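Local atomic coordinates of integral membrane indolylacetylinositol arabinosyltransferase EmbB (Mycolicibacterium smegmatis MC2 155, PDB entry 7BVC), a protein that probably transfers arabinose units at the mycobacterial cell membrane, building the arabinan of the cell-wall arabinogalactan. Residues A734-L748 and P949-Y961. Sequence-based numbering, arbitrary orientation.
Sequences ADDVLVEPDSNAGFL and PPRVPELQSVQEY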
loop_
_atom_site.group_PDB
_atom_site.type_symbol
_atom_site.label_atom_id
_atom_site.label_comp_id
_atom_site.label_asym_id
_atom_site.label_seq_id
_atom_site.Cartn_x
_atom_site.Cartn_y
_atom_site.Cartn_z
ATOM N N ALA B 734 -33.141 -3.364 10.404
ATOM C CA ALA B 734 -34.345 -2.589 10.135
ATOM C C ALA B 734 -35.256 -2.460 11.345
ATOM O O ALA B 734 -36.267 -1.755 11.260
ATOM C CB ALA B 734 -35.117 -3.212 8.974
ATOM N N ASP B 735 -34.936 -3.116 12.459
ATOM C CA ASP B 735 -35.738 -3.020 13.670
ATOM C C ASP B 735 -35.107 -2.150 14.746
ATOM O O ASP B 735 -35.811 -1.733 15.669
ATOM C CB ASP B 735 -35.996 -4.416 14.249
ATOM C CG ASP B 735 -37.084 -5.162 13.507
ATOM O OD1 ASP B 735 -37.690 -4.573 12.590
ATOM O OD2 ASP B 735 -37.334 -6.339 13.842
ATOM N N ASP B 736 -33.809 -1.870 14.651
ATOM C CA ASP B 736 -33.090 -1.141 15.686
ATOM C C ASP B 736 -32.571 0.210 15.213
ATOM O O ASP B 736 -31.806 0.854 15.938
ATOM C CB ASP B 736 -31.931 -1.987 16.214
ATOM C CG ASP B 736 -32.403 -3.239 16.922
ATOM O OD1 ASP B 736 -33.005 -3.120 18.010
ATOM O OD2 ASP B 736 -32.172 -4.346 16.389
ATOM N N VAL B 737 -32.957 0.654 14.020
ATOM C CA VAL B 737 -32.553 1.950 13.486
ATOM C C VAL B 737 -33.780 2.844 13.428
ATOM O O VAL B 737 -34.837 2.425 12.940
ATOM C CB VAL B 737 -31.904 1.810 12.098
ATOM C CG1 VAL B 737 -31.586 3.175 11.526
ATOM C CG2 VAL B 737 -30.646 0.976 12.190
ATOM N N LEU B 738 -33.645 4.072 13.924
ATOM C CA LEU B 738 -34.736 5.033 13.964
ATOM C C LEU B 738 -34.420 6.183 13.020
ATOM O O LEU B 738 -33.305 6.713 13.034
ATOM C CB LEU B 738 -34.955 5.553 15.386
ATOM C CG LEU B 738 -35.149 4.482 16.461
ATOM C CD1 LEU B 738 -34.942 5.071 17.841
ATOM C CD2 LEU B 738 -36.525 3.852 16.349
ATOM N N VAL B 739 -35.400 6.566 12.206
ATOM C CA VAL B 739 -35.227 7.578 11.172
ATOM C C VAL B 739 -36.181 8.733 11.444
ATOM O O VAL B 739 -37.305 8.525 11.910
ATOM C CB VAL B 739 -35.458 6.983 9.764
ATOM C CG1 VAL B 739 -36.880 6.469 9.622
ATOM C CG2 VAL B 739 -35.148 8.007 8.688
ATOM N N GLU B 740 -35.715 9.956 11.178
ATOM C CA GLU B 740 -36.551 11.142 11.310
ATOM C C GLU B 740 -37.242 11.405 9.980
ATOM O O GLU B 740 -36.575 11.826 9.024
ATOM C CB GLU B 740 -35.718 12.351 11.712
ATOM C CG GLU B 740 -35.061 12.260 13.073
ATOM C CD GLU B 740 -34.261 13.505 13.407
ATOM O OE1 GLU B 740 -34.194 14.415 12.557
ATOM O OE2 GLU B 740 -33.677 13.566 14.507
ATOM N N PRO B 741 -38.550 11.169 9.861
ATOM C CA PRO B 741 -39.242 11.477 8.601
ATOM C C PRO B 741 -39.113 12.943 8.218
ATOM O O PRO B 741 -38.643 13.269 7.124
ATOM C CB PRO B 741 -40.697 11.098 8.899
ATOM C CG PRO B 741 -40.605 10.108 10.008
ATOM C CD PRO B 741 -39.458 10.569 10.850
ATOM N N ASP B 742 -39.524 13.833 9.115
ATOM C CA ASP B 742 -39.402 15.275 8.925
ATOM C C ASP B 742 -38.489 15.825 10.013
ATOM O O ASP B 742 -38.878 15.888 11.184
ATOM C CB ASP B 742 -40.771 15.951 8.964
ATOM C CG ASP B 742 -40.675 17.465 8.941
ATOM O OD1 ASP B 742 -40.274 18.019 7.898
ATOM O OD2 ASP B 742 -41.004 18.099 9.965
ATOM N N SER B 743 -37.281 16.225 9.630
ATOM C CA SER B 743 -36.301 16.735 10.587
ATOM C C SER B 743 -36.499 18.224 10.848
ATOM O O SER B 743 -35.572 19.024 10.756
ATOM C CB SER B 743 -34.890 16.455 10.086
ATOM O OG SER B 743 -34.611 17.195 8.912
ATOM N N ASN B 744 -37.733 18.601 11.180
ATOM C CA ASN B 744 -38.053 19.963 11.575
ATOM C C ASN B 744 -38.939 20.038 12.808
ATOM O O ASN B 744 -39.071 21.123 13.385
ATOM C CB ASN B 744 -38.742 20.712 10.423
ATOM C CG ASN B 744 -37.755 21.279 9.423
ATOM O OD1 ASN B 744 -36.728 21.838 9.799
ATOM N ND2 ASN B 744 -38.066 21.141 8.139
ATOM N N ALA B 745 -39.549 18.933 13.226
ATOM C CA ALA B 745 -40.392 18.904 14.409
ATOM C C ALA B 745 -39.561 18.579 15.642
ATOM O O ALA B 745 -38.590 17.819 15.571
ATOM C CB ALA B 745 -41.515 17.879 14.246
ATOM N N GLY B 746 -39.944 19.160 16.767
ATOM C CA GLY B 746 -39.262 18.948 18.019
ATOM C C GLY B 746 -38.375 20.081 18.490
ATOM O O GLY B 746 -37.439 19.824 19.254
ATOM N N PHE B 747 -38.636 21.315 18.068
ATOM C CA PHE B 747 -37.842 22.459 18.493
ATOM C C PHE B 747 -38.457 23.069 19.746
ATOM O O PHE B 747 -39.669 23.293 19.805
ATOM C CB PHE B 747 -37.751 23.498 17.375
ATOM C CG PHE B 747 -36.640 23.237 16.400
ATOM C CD1 PHE B 747 -35.348 23.650 16.674
ATOM C CD2 PHE B 747 -36.886 22.571 15.213
ATOM C CE1 PHE B 747 -34.324 23.406 15.779
ATOM C CE2 PHE B 747 -35.866 22.325 14.317
ATOM C CZ PHE B 747 -34.584 22.744 14.600
ATOM N N LEU B 748 -37.617 23.335 20.740
ATOM C CA LEU B 748 -38.083 23.758 22.051
ATOM C C LEU B 748 -38.348 25.258 22.081
ATOM O O LEU B 748 -37.721 26.038 21.360
ATOM C CB LEU B 748 -37.059 23.380 23.121
ATOM C CG LEU B 748 -36.677 21.897 23.131
ATOM C CD1 LEU B 748 -35.541 21.622 24.100
ATOM C CD2 LEU B 748 -37.887 21.033 23.453
ATOM N N PRO B 949 -30.501 26.011 17.579
ATOM C CA PRO B 949 -31.314 25.718 18.772
ATOM C C PRO B 949 -31.517 24.226 18.968
ATOM O O PRO B 949 -31.432 23.444 18.009
ATOM C CB PRO B 949 -32.644 26.433 18.478
ATOM C CG PRO B 949 -32.576 26.834 17.033
ATOM C CD PRO B 949 -31.133 27.059 16.764
ATOM N N PRO B 950 -31.788 23.793 20.200
ATOM C CA PRO B 950 -31.887 22.354 20.479
ATOM C C PRO B 950 -33.205 21.763 20.001
ATOM O O PRO B 950 -34.244 22.427 19.988
ATOM C CB PRO B 950 -31.774 22.277 22.008
ATOM C CG PRO B 950 -31.353 23.645 22.458
ATOM C CD PRO B 950 -31.859 24.593 21.431
ATOM N N ARG B 951 -33.148 20.489 19.617
ATOM C CA ARG B 951 -34.277 19.787 19.023
ATOM C C ARG B 951 -34.487 18.459 19.732
ATOM O O ARG B 951 -33.525 17.722 19.973
ATOM C CB ARG B 951 -34.040 19.559 17.527
ATOM C CG ARG B 951 -35.048 18.653 16.848
ATOM C CD ARG B 951 -34.902 18.718 15.337
ATOM N NE ARG B 951 -33.840 17.848 14.845
ATOM C CZ ARG B 951 -32.637 18.275 14.474
ATOM N NH1 ARG B 951 -31.731 17.413 14.036
ATOM N NH2 ARG B 951 -32.338 19.564 14.542
ATOM N N VAL B 952 -35.738 18.156 20.065
ATOM C CA VAL B 952 -36.093 16.848 20.616
ATOM C C VAL B 952 -36.824 16.053 19.537
ATOM O O VAL B 952 -38.037 16.212 19.340
ATOM C CB VAL B 952 -36.895 16.990 21.925
ATOM C CG1 VAL B 952 -38.155 17.832 21.744
ATOM C CG2 VAL B 952 -37.234 15.621 22.492
ATOM N N PRO B 953 -36.119 15.197 18.803
ATOM C CA PRO B 953 -36.709 14.589 17.606
ATOM C C PRO B 953 -37.779 13.559 17.926
ATOM O O PRO B 953 -37.756 12.896 18.965
ATOM C CB PRO B 953 -35.511 13.931 16.917
ATOM C CG PRO B 953 -34.496 13.750 17.986
ATOM C CD PRO B 953 -34.689 14.875 18.947
ATOM N N GLU B 954 -38.731 13.440 17.004
ATOM C CA GLU B 954 -39.718 12.368 17.006
ATOM C C GLU B 954 -39.289 11.334 15.973
ATOM O O GLU B 954 -39.119 11.664 14.794
ATOM C CB GLU B 954 -41.112 12.907 16.690
ATOM C CG GLU B 954 -42.132 11.830 16.366
ATOM C CD GLU B 954 -43.558 12.340 16.431
ATOM O OE1 GLU B 954 -44.174 12.253 17.515
ATOM O OE2 GLU B 954 -44.066 12.824 15.398
ATOM N N LEU B 955 -39.120 10.090 16.409
ATOM C CA LEU B 955 -38.464 9.063 15.613
ATOM C C LEU B 955 -39.466 8.015 15.136
ATOM O O LEU B 955 -40.640 8.013 15.516
ATOM C CB LEU B 955 -37.337 8.413 16.416
ATOM C CG LEU B 955 -36.185 9.345 16.788
ATOM C CD1 LEU B 955 -35.407 8.802 17.975
ATOM C CD2 LEU B 955 -35.276 9.556 15.596
ATOM N N GLN B 956 -38.972 7.113 14.292
ATOM C CA GLN B 956 -39.754 6.035 13.701
ATOM C C GLN B 956 -38.789 5.005 13.133
ATOM O O GLN B 956 -37.697 5.352 12.677
ATOM C CB GLN B 956 -40.689 6.557 12.604
ATOM C CG GLN B 956 -41.727 5.552 12.137
ATOM C CD GLN B 956 -42.643 6.118 11.070
ATOM O OE1 GLN B 956 -43.634 5.496 10.695
ATOM N NE2 GLN B 956 -42.311 7.304 10.576
ATOM N N SER B 957 -39.207 3.743 13.162
ATOM C CA SER B 957 -38.362 2.653 12.699
ATOM C C SER B 957 -38.111 2.759 11.195
ATOM O O SER B 957 -38.727 3.557 10.484
ATOM C CB SER B 957 -39.005 1.308 13.034
ATOM O OG SER B 957 -38.089 0.244 12.842
ATOM N N VAL B 958 -37.185 1.937 10.710
ATOM C CA VAL B 958 -36.900 1.878 9.279
ATOM C C VAL B 958 -37.791 0.859 8.584
ATOM O O VAL B 958 -38.267 1.096 7.472
ATOM C CB VAL B 958 -35.405 1.579 9.050
ATOM C CG1 VAL B 958 -35.170 1.048 7.645
ATOM C CG2 VAL B 958 -34.574 2.822 9.288
ATOM N N GLN B 959 -38.038 -0.284 9.229
ATOM C CA GLN B 959 -38.956 -1.274 8.682
ATOM C C GLN B 959 -40.366 -0.722 8.528
ATOM O O GLN B 959 -41.127 -1.213 7.689
ATOM C CB GLN B 959 -38.964 -2.516 9.578
ATOM C CG GLN B 959 -39.885 -3.641 9.133
ATOM C CD GLN B 959 -39.497 -4.223 7.791
ATOM O OE1 GLN B 959 -40.319 -4.313 6.881
ATOM N NE2 GLN B 959 -38.239 -4.620 7.660
ATOM N N GLU B 960 -40.724 0.302 9.301
ATOM C CA GLU B 960 -42.038 0.927 9.213
ATOM C C GLU B 960 -42.074 2.088 8.231
ATOM O O GLU B 960 -43.032 2.209 7.461
ATOM C CB GLU B 960 -42.484 1.415 10.594
ATOM C CG GLU B 960 -43.881 2.006 10.612
ATOM C CD GLU B 960 -44.317 2.428 11.997
ATOM O OE1 GLU B 960 -43.517 2.276 12.943
ATOM O OE2 GLU B 960 -45.460 2.911 12.141
ATOM N N TYR B 961 -41.056 2.949 8.239
ATOM C CA TYR B 961 -40.986 4.023 7.254
ATOM C C TYR B 961 -40.766 3.459 5.856
ATOM O O TYR B 961 -41.601 3.635 4.961
ATOM C CB TYR B 961 -39.873 5.001 7.629
ATOM C CG TYR B 961 -39.805 6.232 6.757
ATOM C CD1 TYR B 961 -40.934 7.003 6.522
ATOM C CD2 TYR B 961 -38.612 6.625 6.170
ATOM C CE1 TYR B 961 -40.875 8.129 5.727
ATOM C CE2 TYR B 961 -38.542 7.748 5.375
ATOM C CZ TYR B 961 -39.675 8.498 5.156
ATOM O OH TYR B 961 -39.611 9.618 4.363
#
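Phe747 and Arg951 meet where the backbones of 734-748 and 949-961 are bridged: CB of the arginine sits over the centre of the phenyl ring, 4.3 Å from its centroid, a CH-pi contact. With CG anti to its backbone N (chi1 171°) and a bend at chi3, Arg951 passes its CD near Phe747 CE2 and sets NH2 at 3.9 Å from Phe747 CZ, the ring lying at the guanidinium edge. Its charge is near that of Glu740, but NE and OE1 stay 4.1 Å apart, beyond a salt bridge, with the two planes almost perpendicular; Arg951 NH2 hydrogen-bonds Thr863, and Glu740 OE2 hydrogen-bonds Tyr1036. Beside this pair Val952 N donates to Gly746 O in the carbonyl plane.

The other tight patch lies toward the helix 958-961. Val737 CG1 packs against Val958 CG2 at 3.7 Å, the two side chains lying alongside each other, while Val739 CG1 reaches Tyr961 CD2. Leu738 and Leu955 cross at about a right angle, their CD1 atoms 3.8 Å apart. Val739 N hydrogen-bonds Gln956 O. Ser957 occupies the N-cap position, and Gln959 N, near the helix start, bonds Ala734 O at 3.1 Å on a lone pair. The solvent side is looser: Pro741, exposed, lays its CG against Gln956 NE2, and the exposed Glu954 and Ala745 reach across mainly with backbone atoms.

Within the EmbC C-terminal region, 956-957 is the outermost strand of a mixed sheet, next to 737-739, whose other neighbour is strand 1028-1037. At the far end Leu748, Pro949 and Pro950 rest on Tyr844 of strand 837-845, and Arg951 and Pro953 on Val861 of strand 860-866, so the paired segments run from the mixed sheet to the two four-stranded antiparallel sheets.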